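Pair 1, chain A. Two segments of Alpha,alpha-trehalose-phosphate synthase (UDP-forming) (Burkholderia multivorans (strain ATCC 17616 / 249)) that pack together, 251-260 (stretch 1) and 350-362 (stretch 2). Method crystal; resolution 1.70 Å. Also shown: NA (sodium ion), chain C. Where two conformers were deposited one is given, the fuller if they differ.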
# COMPACT_ATOMS: atom_id res chain seq x y z
N ALA A 251 -4.72 -33.29 -29.18
CA ALA A 251 -4.08 -34.56 -29.50
C ALA A 251 -2.56 -34.47 -29.53
O ALA A 251 -1.90 -35.46 -29.85
CB ALA A 251 -4.59 -35.08 -30.85
N ARG A 252 -1.99 -33.30 -29.24
CA ARG A 252 -0.54 -33.13 -29.28
C ARG A 252 0.13 -34.03 -28.25
O ARG A 252 -0.40 -34.26 -27.16
CB ARG A 252 -0.17 -31.67 -29.03
CG ARG A 252 -0.59 -30.75 -30.15
CD ARG A 252 0.06 -31.16 -31.45
NE ARG A 252 -0.23 -30.18 -32.48
CZ ARG A 252 0.54 -29.13 -32.73
NH1 ARG A 252 1.65 -28.93 -32.04
NH2 ARG A 252 0.19 -28.28 -33.69
N LYS A 253 1.33 -34.51 -28.58
CA LYS A 253 2.05 -35.43 -27.70
C LYS A 253 2.18 -34.94 -26.26
O LYS A 253 1.89 -35.73 -25.34
CB LYS A 253 3.43 -35.75 -28.30
N PRO A 254 2.55 -33.69 -25.98
CA PRO A 254 2.67 -33.27 -24.57
C PRO A 254 1.37 -33.34 -23.80
O PRO A 254 1.37 -33.66 -22.61
CB PRO A 254 3.19 -31.83 -24.67
CG PRO A 254 3.81 -31.74 -26.01
CD PRO A 254 2.97 -32.61 -26.89
N VAL A 255 0.24 -33.08 -24.47
CA VAL A 255 -1.07 -33.22 -23.83
C VAL A 255 -1.31 -34.68 -23.46
O VAL A 255 -1.71 -35.00 -22.33
CB VAL A 255 -2.18 -32.68 -24.76
CG1 VAL A 255 -3.55 -32.85 -24.13
CG2 VAL A 255 -1.90 -31.22 -25.12
N LYS A 256 -1.09 -35.59 -24.42
CA LYS A 256 -1.18 -37.01 -24.13
C LYS A 256 -0.18 -37.42 -23.04
O LYS A 256 -0.51 -38.23 -22.17
CB LYS A 256 -0.94 -37.81 -25.42
CG LYS A 256 -0.92 -39.32 -25.25
CD LYS A 256 -2.33 -39.86 -25.21
CE LYS A 256 -2.36 -41.30 -24.73
NZ LYS A 256 -3.62 -41.58 -24.00
N MET A 257 1.03 -36.84 -23.06
CA MET A 257 2.03 -37.15 -22.04
C MET A 257 1.52 -36.77 -20.65
O MET A 257 1.54 -37.58 -19.71
CB MET A 257 3.34 -36.41 -22.34
CG MET A 257 4.21 -36.99 -23.46
SD MET A 257 5.51 -35.85 -24.02
CE MET A 257 6.18 -35.28 -22.45
N LEU A 258 1.07 -35.52 -20.51
CA LEU A 258 0.57 -35.04 -19.22
C LEU A 258 -0.61 -35.87 -18.74
O LEU A 258 -0.68 -36.24 -17.56
CB LEU A 258 0.19 -33.57 -19.33
CG LEU A 258 -0.38 -32.93 -18.06
CD1 LEU A 258 0.61 -33.07 -16.91
CD2 LEU A 258 -0.71 -31.48 -18.32
N ARG A 259 -1.55 -36.19 -19.64
CA ARG A 259 -2.71 -36.98 -19.24
C ARG A 259 -2.28 -38.34 -18.71
O ARG A 259 -2.79 -38.81 -17.68
CB ARG A 259 -3.67 -37.14 -20.41
CG ARG A 259 -4.93 -37.91 -20.05
CD ARG A 259 -5.89 -38.00 -21.23
NE ARG A 259 -6.06 -36.71 -21.90
CZ ARG A 259 -6.82 -35.72 -21.45
NH1 ARG A 259 -7.48 -35.85 -20.31
NH2 ARG A 259 -6.91 -34.59 -22.14
N ASP A 260 -1.35 -39.00 -19.40
CA ASP A 260 -0.85 -40.29 -18.92
C ASP A 260 -0.14 -40.13 -17.59
O ASP A 260 -0.30 -40.96 -16.68
CB ASP A 260 0.10 -40.91 -19.96
CG ASP A 260 -0.59 -41.24 -21.28
OD1 ASP A 260 -1.81 -41.52 -21.29
OD2 ASP A 260 0.11 -41.24 -22.32
N TYR A 350 6.14 -23.03 -22.78
CA TYR A 350 5.33 -23.89 -23.64
C TYR A 350 4.58 -23.06 -24.67
O TYR A 350 4.19 -21.93 -24.39
CB TYR A 350 4.31 -24.71 -22.82
CG TYR A 350 5.00 -25.64 -21.86
CD1 TYR A 350 5.45 -26.89 -22.28
CD2 TYR A 350 5.25 -25.26 -20.54
CE1 TYR A 350 6.10 -27.74 -21.42
CE2 TYR A 350 5.90 -26.11 -19.68
CZ TYR A 350 6.32 -27.35 -20.12
OH TYR A 350 6.99 -28.19 -19.27
N GLU A 351 4.41 -23.62 -25.87
CA GLU A 351 3.54 -23.02 -26.88
C GLU A 351 2.21 -22.60 -26.27
O GLU A 351 1.62 -23.33 -25.46
CB GLU A 351 3.25 -24.01 -28.01
CG GLU A 351 4.30 -24.17 -29.05
CD GLU A 351 3.78 -25.05 -30.16
OE1 GLU A 351 2.78 -24.66 -30.81
OE2 GLU A 351 4.33 -26.15 -30.35
N ARG A 352 1.72 -21.44 -26.70
CA ARG A 352 0.50 -20.89 -26.14
C ARG A 352 -0.67 -21.85 -26.30
O ARG A 352 -1.44 -22.06 -25.36
CB ARG A 352 0.18 -19.55 -26.79
CG ARG A 352 -1.16 -18.96 -26.41
CD ARG A 352 -1.32 -17.62 -27.11
NE ARG A 352 -2.67 -17.08 -26.96
CZ ARG A 352 -3.07 -16.39 -25.90
NH1 ARG A 352 -2.23 -16.16 -24.89
NH2 ARG A 352 -4.32 -15.93 -25.85
N ASN A 353 -0.82 -22.45 -27.48
CA ASN A 353 -1.98 -23.31 -27.70
C ASN A 353 -1.89 -24.60 -26.89
O ASN A 353 -2.92 -25.18 -26.54
CB ASN A 353 -2.15 -23.61 -29.18
CG ASN A 353 -2.69 -22.43 -29.94
OD1 ASN A 353 -2.94 -21.37 -29.37
ND2 ASN A 353 -2.87 -22.60 -31.25
N LEU A 354 -0.67 -25.05 -26.60
CA LEU A 354 -0.50 -26.17 -25.68
C LEU A 354 -1.00 -25.83 -24.29
O LEU A 354 -1.69 -26.63 -23.65
CB LEU A 354 0.98 -26.58 -25.64
CG LEU A 354 1.33 -28.00 -25.19
CD1 LEU A 354 0.75 -29.03 -26.16
CD2 LEU A 354 2.83 -28.16 -25.08
N LEU A 355 -0.67 -24.63 -23.79
CA LEU A 355 -1.17 -24.20 -22.49
C LEU A 355 -2.69 -24.22 -22.47
O LEU A 355 -3.30 -24.61 -21.46
CB LEU A 355 -0.67 -22.80 -22.13
CG LEU A 355 0.83 -22.61 -21.87
CD1 LEU A 355 1.09 -21.16 -21.45
CD2 LEU A 355 1.33 -23.57 -20.80
N MET A 356 -3.33 -23.78 -23.56
CA MET A 356 -4.79 -23.80 -23.59
C MET A 356 -5.31 -25.23 -23.50
O MET A 356 -6.29 -25.50 -22.78
CB MET A 356 -5.32 -23.11 -24.85
CG MET A 356 -4.77 -21.68 -25.09
SD MET A 356 -5.02 -20.58 -23.67
CE MET A 356 -3.96 -19.21 -24.11
N ALA A 357 -4.65 -26.16 -24.19
CA ALA A 357 -5.04 -27.57 -24.08
C ALA A 357 -4.82 -28.09 -22.66
O ALA A 357 -5.62 -28.89 -22.16
CB ALA A 357 -4.27 -28.42 -25.10
N PHE A 358 -3.75 -27.65 -21.98
CA PHE A 358 -3.58 -28.02 -20.58
C PHE A 358 -4.70 -27.45 -19.73
O PHE A 358 -5.22 -28.12 -18.83
CB PHE A 358 -2.24 -27.52 -20.02
CG PHE A 358 -1.01 -28.08 -20.70
CD1 PHE A 358 -1.04 -29.26 -21.41
CD2 PHE A 358 0.20 -27.39 -20.58
CE1 PHE A 358 0.12 -29.75 -22.02
CE2 PHE A 358 1.34 -27.87 -21.18
CZ PHE A 358 1.31 -29.04 -21.91
N PHE A 359 -5.05 -26.18 -19.97
CA PHE A 359 -6.17 -25.59 -19.23
C PHE A 359 -7.44 -26.39 -19.46
O PHE A 359 -8.20 -26.66 -18.51
CB PHE A 359 -6.41 -24.14 -19.68
CG PHE A 359 -5.32 -23.17 -19.30
CD1 PHE A 359 -4.44 -23.45 -18.27
CD2 PHE A 359 -5.19 -21.97 -19.99
CE1 PHE A 359 -3.45 -22.53 -17.93
CE2 PHE A 359 -4.22 -21.06 -19.65
CZ PHE A 359 -3.33 -21.34 -18.63
N ARG A 360 -7.70 -26.78 -20.70
CA ARG A 360 -8.95 -27.49 -20.96
C ARG A 360 -8.99 -28.82 -20.23
O ARG A 360 -10.04 -29.22 -19.71
CB ARG A 360 -9.14 -27.69 -22.46
CG ARG A 360 -10.54 -28.25 -22.84
CD ARG A 360 -10.71 -28.17 -24.35
NE ARG A 360 -12.05 -28.53 -24.87
CZ ARG A 360 -12.99 -27.64 -25.19
NH1 ARG A 360 -12.79 -26.34 -25.03
NH2 ARG A 360 -14.15 -28.06 -25.71
N MET A 361 -7.85 -29.53 -20.16
CA MET A 361 -7.76 -30.82 -19.48
C MET A 361 -7.99 -30.68 -17.98
O MET A 361 -8.51 -31.59 -17.33
CB MET A 361 -6.37 -31.43 -19.72
CG MET A 361 -6.12 -32.75 -19.02
SD MET A 361 -4.42 -33.36 -19.16
CE MET A 361 -3.90 -32.51 -20.64
N SER A 362 -7.57 -29.56 -17.42
CA SER A 362 -7.55 -29.40 -15.97
C SER A 362 -8.96 -29.20 -15.41
O SER A 362 -9.91 -28.86 -16.11
CB SER A 362 -6.69 -28.21 -15.59
OG SER A 362 -7.38 -27.02 -15.89
NA NA C . -11.33 -28.48 -17.87
O HOH W 1 -9.22 -34.13 -18.63
O HOH W 2 -13.06 -28.77 -19.57
O HOH W 3 -12.94 -29.76 -16.39

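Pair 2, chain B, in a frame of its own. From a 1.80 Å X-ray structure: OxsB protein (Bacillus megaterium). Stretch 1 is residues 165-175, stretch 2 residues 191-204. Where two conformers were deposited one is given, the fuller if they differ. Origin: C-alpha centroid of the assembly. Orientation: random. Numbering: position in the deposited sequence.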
# COMPACT_ATOMS: atom_id res chain seq x y z
N THR B 165 -17.35 -14.34 -2.34
CA THR B 165 -18.43 -13.73 -1.57
C THR B 165 -18.42 -14.20 -0.12
O THR B 165 -17.80 -15.20 0.23
CB THR B 165 -19.79 -14.05 -2.18
OG1 THR B 165 -20.00 -15.47 -2.11
CG2 THR B 165 -19.85 -13.60 -3.64
N ILE B 166 -19.17 -13.47 0.72
CA ILE B 166 -19.35 -13.84 2.12
C ILE B 166 -19.84 -15.29 2.24
O ILE B 166 -19.32 -16.07 3.03
CB ILE B 166 -20.32 -12.87 2.82
CG1 ILE B 166 -19.69 -11.48 2.99
CG2 ILE B 166 -20.71 -13.41 4.18
CD1 ILE B 166 -20.68 -10.42 3.48
N ASN B 167 -20.84 -15.67 1.44
CA ASN B 167 -21.35 -17.03 1.56
C ASN B 167 -20.34 -18.06 1.04
O ASN B 167 -20.28 -19.19 1.54
CB ASN B 167 -22.69 -17.17 0.83
CG ASN B 167 -23.83 -16.46 1.56
OD1 ASN B 167 -23.75 -16.20 2.77
ND2 ASN B 167 -24.89 -16.16 0.83
N GLN B 168 -19.51 -17.68 0.05
CA GLN B 168 -18.46 -18.59 -0.39
C GLN B 168 -17.37 -18.73 0.67
O GLN B 168 -16.79 -19.81 0.83
CB GLN B 168 -17.87 -18.12 -1.72
CG GLN B 168 -18.87 -18.26 -2.88
CD GLN B 168 -18.33 -17.70 -4.20
OE1 GLN B 168 -17.69 -16.65 -4.24
NE2 GLN B 168 -18.62 -18.40 -5.29
N ILE B 169 -17.07 -17.65 1.40
CA ILE B 169 -16.12 -17.76 2.51
C ILE B 169 -16.61 -18.78 3.52
O ILE B 169 -15.87 -19.68 3.92
CB ILE B 169 -15.90 -16.39 3.17
CG1 ILE B 169 -15.14 -15.46 2.22
CG2 ILE B 169 -15.19 -16.59 4.53
CD1 ILE B 169 -15.25 -14.00 2.61
N ILE B 170 -17.87 -18.66 3.95
CA ILE B 170 -18.40 -19.55 4.97
C ILE B 170 -18.39 -20.99 4.48
O ILE B 170 -17.99 -21.91 5.21
CB ILE B 170 -19.81 -19.11 5.40
CG1 ILE B 170 -19.78 -17.69 5.97
CG2 ILE B 170 -20.40 -20.10 6.40
CD1 ILE B 170 -18.92 -17.55 7.22
N LYS B 171 -18.82 -21.21 3.23
CA LYS B 171 -18.75 -22.54 2.63
C LYS B 171 -17.34 -23.08 2.67
O LYS B 171 -17.12 -24.26 3.00
CB LYS B 171 -19.24 -22.49 1.18
CG LYS B 171 -20.74 -22.45 0.96
CD LYS B 171 -21.05 -22.67 -0.53
CE LYS B 171 -20.25 -23.87 -1.07
NZ LYS B 171 -20.42 -24.16 -2.53
N ASN B 172 -16.36 -22.24 2.32
CA ASN B 172 -14.96 -22.65 2.34
C ASN B 172 -14.53 -23.06 3.75
O ASN B 172 -13.83 -24.06 3.92
CB ASN B 172 -14.10 -21.50 1.81
CG ASN B 172 -12.63 -21.87 1.65
OD1 ASN B 172 -11.99 -22.37 2.57
ND2 ASN B 172 -12.09 -21.61 0.46
N LEU B 173 -14.92 -22.28 4.76
CA LEU B 173 -14.54 -22.59 6.13
C LEU B 173 -15.13 -23.92 6.59
O LEU B 173 -14.46 -24.71 7.26
CB LEU B 173 -14.99 -21.47 7.07
CG LEU B 173 -14.32 -20.10 6.87
CD1 LEU B 173 -15.02 -19.01 7.69
CD2 LEU B 173 -12.83 -20.19 7.27
N LEU B 174 -16.40 -24.16 6.27
CA LEU B 174 -17.01 -25.42 6.69
C LEU B 174 -16.31 -26.61 6.06
O LEU B 174 -16.15 -27.65 6.71
CB LEU B 174 -18.50 -25.42 6.33
CG LEU B 174 -19.38 -24.36 7.00
CD1 LEU B 174 -20.85 -24.59 6.63
CD2 LEU B 174 -19.20 -24.36 8.50
N ASP B 175 -15.84 -26.45 4.82
CA ASP B 175 -15.15 -27.54 4.14
C ASP B 175 -13.76 -27.78 4.72
O ASP B 175 -13.37 -28.93 4.93
CB ASP B 175 -15.06 -27.24 2.64
CG ASP B 175 -14.30 -28.31 1.86
OD1 ASP B 175 -14.79 -29.45 1.80
OD2 ASP B 175 -13.23 -28.00 1.30
N LYS B 191 -18.36 -3.13 8.34
CA LYS B 191 -19.64 -3.81 8.09
C LYS B 191 -19.43 -5.20 7.51
O LYS B 191 -20.06 -6.17 7.95
CB LYS B 191 -20.50 -2.94 7.16
CG LYS B 191 -21.71 -3.62 6.55
CD LYS B 191 -22.48 -2.65 5.66
CE LYS B 191 -23.62 -3.34 4.93
NZ LYS B 191 -24.36 -2.39 4.04
N LEU B 192 -18.51 -5.34 6.54
CA LEU B 192 -18.16 -6.64 5.99
C LEU B 192 -17.59 -7.57 7.06
O LEU B 192 -17.95 -8.76 7.14
CB LEU B 192 -17.16 -6.44 4.86
CG LEU B 192 -16.79 -7.52 3.88
CD1 LEU B 192 -18.05 -8.08 3.25
CD2 LEU B 192 -15.94 -6.86 2.82
N ALA B 193 -16.68 -7.06 7.89
CA ALA B 193 -16.10 -7.86 8.96
C ALA B 193 -17.18 -8.36 9.91
O ALA B 193 -17.17 -9.53 10.31
CB ALA B 193 -15.06 -7.04 9.73
N PHE B 194 -18.09 -7.47 10.33
CA PHE B 194 -19.10 -7.88 11.30
C PHE B 194 -20.04 -8.92 10.71
O PHE B 194 -20.44 -9.86 11.41
CB PHE B 194 -19.90 -6.67 11.78
CG PHE B 194 -19.25 -5.92 12.92
CD1 PHE B 194 -17.88 -5.88 13.05
CD2 PHE B 194 -20.03 -5.27 13.86
CE1 PHE B 194 -17.28 -5.17 14.10
CE2 PHE B 194 -19.44 -4.57 14.92
CZ PHE B 194 -18.07 -4.53 15.04
N GLU B 195 -20.39 -8.79 9.43
CA GLU B 195 -21.23 -9.79 8.78
C GLU B 195 -20.55 -11.15 8.75
O GLU B 195 -21.17 -12.18 9.04
CB GLU B 195 -21.58 -9.35 7.35
CG GLU B 195 -22.53 -8.16 7.27
CD GLU B 195 -22.99 -7.89 5.84
OE1 GLU B 195 -23.00 -8.85 5.04
OE2 GLU B 195 -23.34 -6.73 5.54
N ILE B 196 -19.26 -11.17 8.38
CA ILE B 196 -18.54 -12.44 8.31
C ILE B 196 -18.36 -13.02 9.70
O ILE B 196 -18.56 -14.22 9.91
CB ILE B 196 -17.20 -12.26 7.58
CG1 ILE B 196 -17.44 -11.87 6.12
CG2 ILE B 196 -16.38 -13.55 7.64
CD1 ILE B 196 -16.19 -11.41 5.39
N LEU B 197 -17.98 -12.18 10.68
CA LEU B 197 -17.83 -12.65 12.06
C LEU B 197 -19.15 -13.19 12.60
O LEU B 197 -19.18 -14.22 13.28
CB LEU B 197 -17.30 -11.52 12.95
CG LEU B 197 -15.80 -11.24 12.72
CD1 LEU B 197 -15.35 -9.93 13.40
CD2 LEU B 197 -14.97 -12.43 13.22
N ASP B 198 -20.25 -12.48 12.34
CA ASP B 198 -21.57 -12.97 12.77
C ASP B 198 -21.80 -14.40 12.30
O ASP B 198 -22.18 -15.27 13.09
CB ASP B 198 -22.67 -12.05 12.23
CG ASP B 198 -22.79 -10.75 13.01
OD1 ASP B 198 -22.11 -10.54 14.04
OD2 ASP B 198 -23.59 -9.90 12.56
N LEU B 199 -21.54 -14.67 11.01
CA LEU B 199 -21.76 -16.00 10.44
C LEU B 199 -20.78 -17.03 10.99
O LEU B 199 -21.14 -18.20 11.18
CB LEU B 199 -21.65 -15.93 8.92
CG LEU B 199 -22.87 -15.34 8.24
CD1 LEU B 199 -22.49 -14.86 6.87
CD2 LEU B 199 -23.93 -16.44 8.16
N ILE B 200 -19.53 -16.63 11.21
CA ILE B 200 -18.55 -17.55 11.80
C ILE B 200 -19.01 -17.99 13.18
O ILE B 200 -19.00 -19.19 13.50
CB ILE B 200 -17.16 -16.89 11.87
CG1 ILE B 200 -16.57 -16.76 10.47
CG2 ILE B 200 -16.25 -17.70 12.80
CD1 ILE B 200 -15.29 -15.91 10.44
N TYR B 201 -19.40 -17.03 14.03
CA TYR B 201 -19.79 -17.40 15.39
C TYR B 201 -21.13 -18.15 15.41
O TYR B 201 -21.31 -19.04 16.24
CB TYR B 201 -19.86 -16.17 16.28
CG TYR B 201 -18.50 -15.68 16.73
CD1 TYR B 201 -17.77 -16.40 17.66
CD2 TYR B 201 -17.95 -14.52 16.22
CE1 TYR B 201 -16.52 -15.97 18.08
CE2 TYR B 201 -16.71 -14.08 16.63
CZ TYR B 201 -15.99 -14.82 17.55
OH TYR B 201 -14.75 -14.40 17.97
N SER B 202 -22.06 -17.81 14.51
CA SER B 202 -23.29 -18.59 14.48
C SER B 202 -23.02 -20.04 14.08
O SER B 202 -23.69 -20.95 14.59
CB SER B 202 -24.34 -17.95 13.55
OG SER B 202 -23.92 -17.89 12.20
N HIS B 203 -22.02 -20.30 13.24
CA HIS B 203 -21.68 -21.67 12.90
C HIS B 203 -20.85 -22.36 13.98
O HIS B 203 -20.95 -23.58 14.15
CB HIS B 203 -20.96 -21.73 11.56
CG HIS B 203 -21.88 -21.60 10.39
ND1 HIS B 203 -22.35 -20.39 9.93
CD2 HIS B 203 -22.47 -22.55 9.62
CE1 HIS B 203 -23.17 -20.59 8.91
NE2 HIS B 203 -23.25 -21.90 8.70
N ILE B 204 -20.02 -21.61 14.72
CA ILE B 204 -19.39 -22.20 15.90
C ILE B 204 -20.46 -22.64 16.88
O ILE B 204 -20.43 -23.75 17.42
CB ILE B 204 -18.41 -21.21 16.55
CG1 ILE B 204 -17.16 -21.03 15.68
CG2 ILE B 204 -18.02 -21.69 17.94
CD1 ILE B 204 -16.20 -19.97 16.24

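The sharpest difference lies at the matched positions Met361(A) and His203(B), where a flexible thioether in pair 1 is replaced by a tethered aromatic ring in pair 2. Met361(A) has the largest covered area in its pair, 98 Å², and its CE reaches Val255(A) CG1 at 3.5 Å and Leu258(A) CD2 at 4.1 Å while also lying over one face of the Arg259(A) guanidinium. His203(B) is held to its own helix by a hydrogen bond from His203(B) ND1 to Leu199(B) O (2.8 Å), and in this pose its ring offers a face to the facing helix: Ile170(B) CG2 stands 4.0 Å from the ring centroid, 22° off the normal, in a CH-pi contact.

The backbones beneath these side chains are nearly the same. Fourteen central residues superpose with an RMSD of 0.5 Å; the helices run at 32° in pair 1 and 34° in pair 2, with axes approaching to 9.9 and 10.4 Å, and the buried areas are similar, 460 and 486 Å². Neither interface contains a direct hydrogen bond, so side-chain packing dominates both.

The common centre is a knob in a hole. Val255(A) and Ile170(B) coincide, and their holes are built from equivalent positions: Leu354(A), Ala357(A), Phe358(A) and Met361(A) against Ile196(B), Leu199(B), Ile200(B) and His203(B). Val255(A) CG2 packs 3.7 Å from Ala357(A) CB; in pair 2 the longer knob places Ile170(B) CD1 3.6 Å from Leu199(B) CB. The larger Leu199(B) also extends to a second knob, its CD1 lying 3.5 Å from Ile166(B) CG2.

The aromatic ring that packs against the first helix sits at different positions, Phe358(A) in pair 1 and His203(B) in pair 2. Phe358(A), which matches Ile200(B), receives Leu258(A) CD2 over its face, 4.2 Å from the ring centroid and 27° off the normal. The equivalent pair 2 contact is purely aliphatic, Leu173(B) CD1 to Ile200(B) CG1 at 3.9 Å. One turn earlier, Pro254(A) CB meets Leu354(A) CD2 at 3.7 Å, whereas the matching Ile169(B) CD1 and Ile196(B) CD1 meet at 3.9 Å.

The position shared by Arg259(A) and Leu174(B) shows a polar and an apolar solution. Arg259(A) CA-to-CB points sideways, but its end comes nearer the other helix, and a water bridges the two stretches, accepting from Arg259(A) NH1 (3.0 Å) and donating to Met361(A) O (2.9 Å). Leu174(B) instead points toward the second helix and places CD2 3.9 Å from His203(B) CD2.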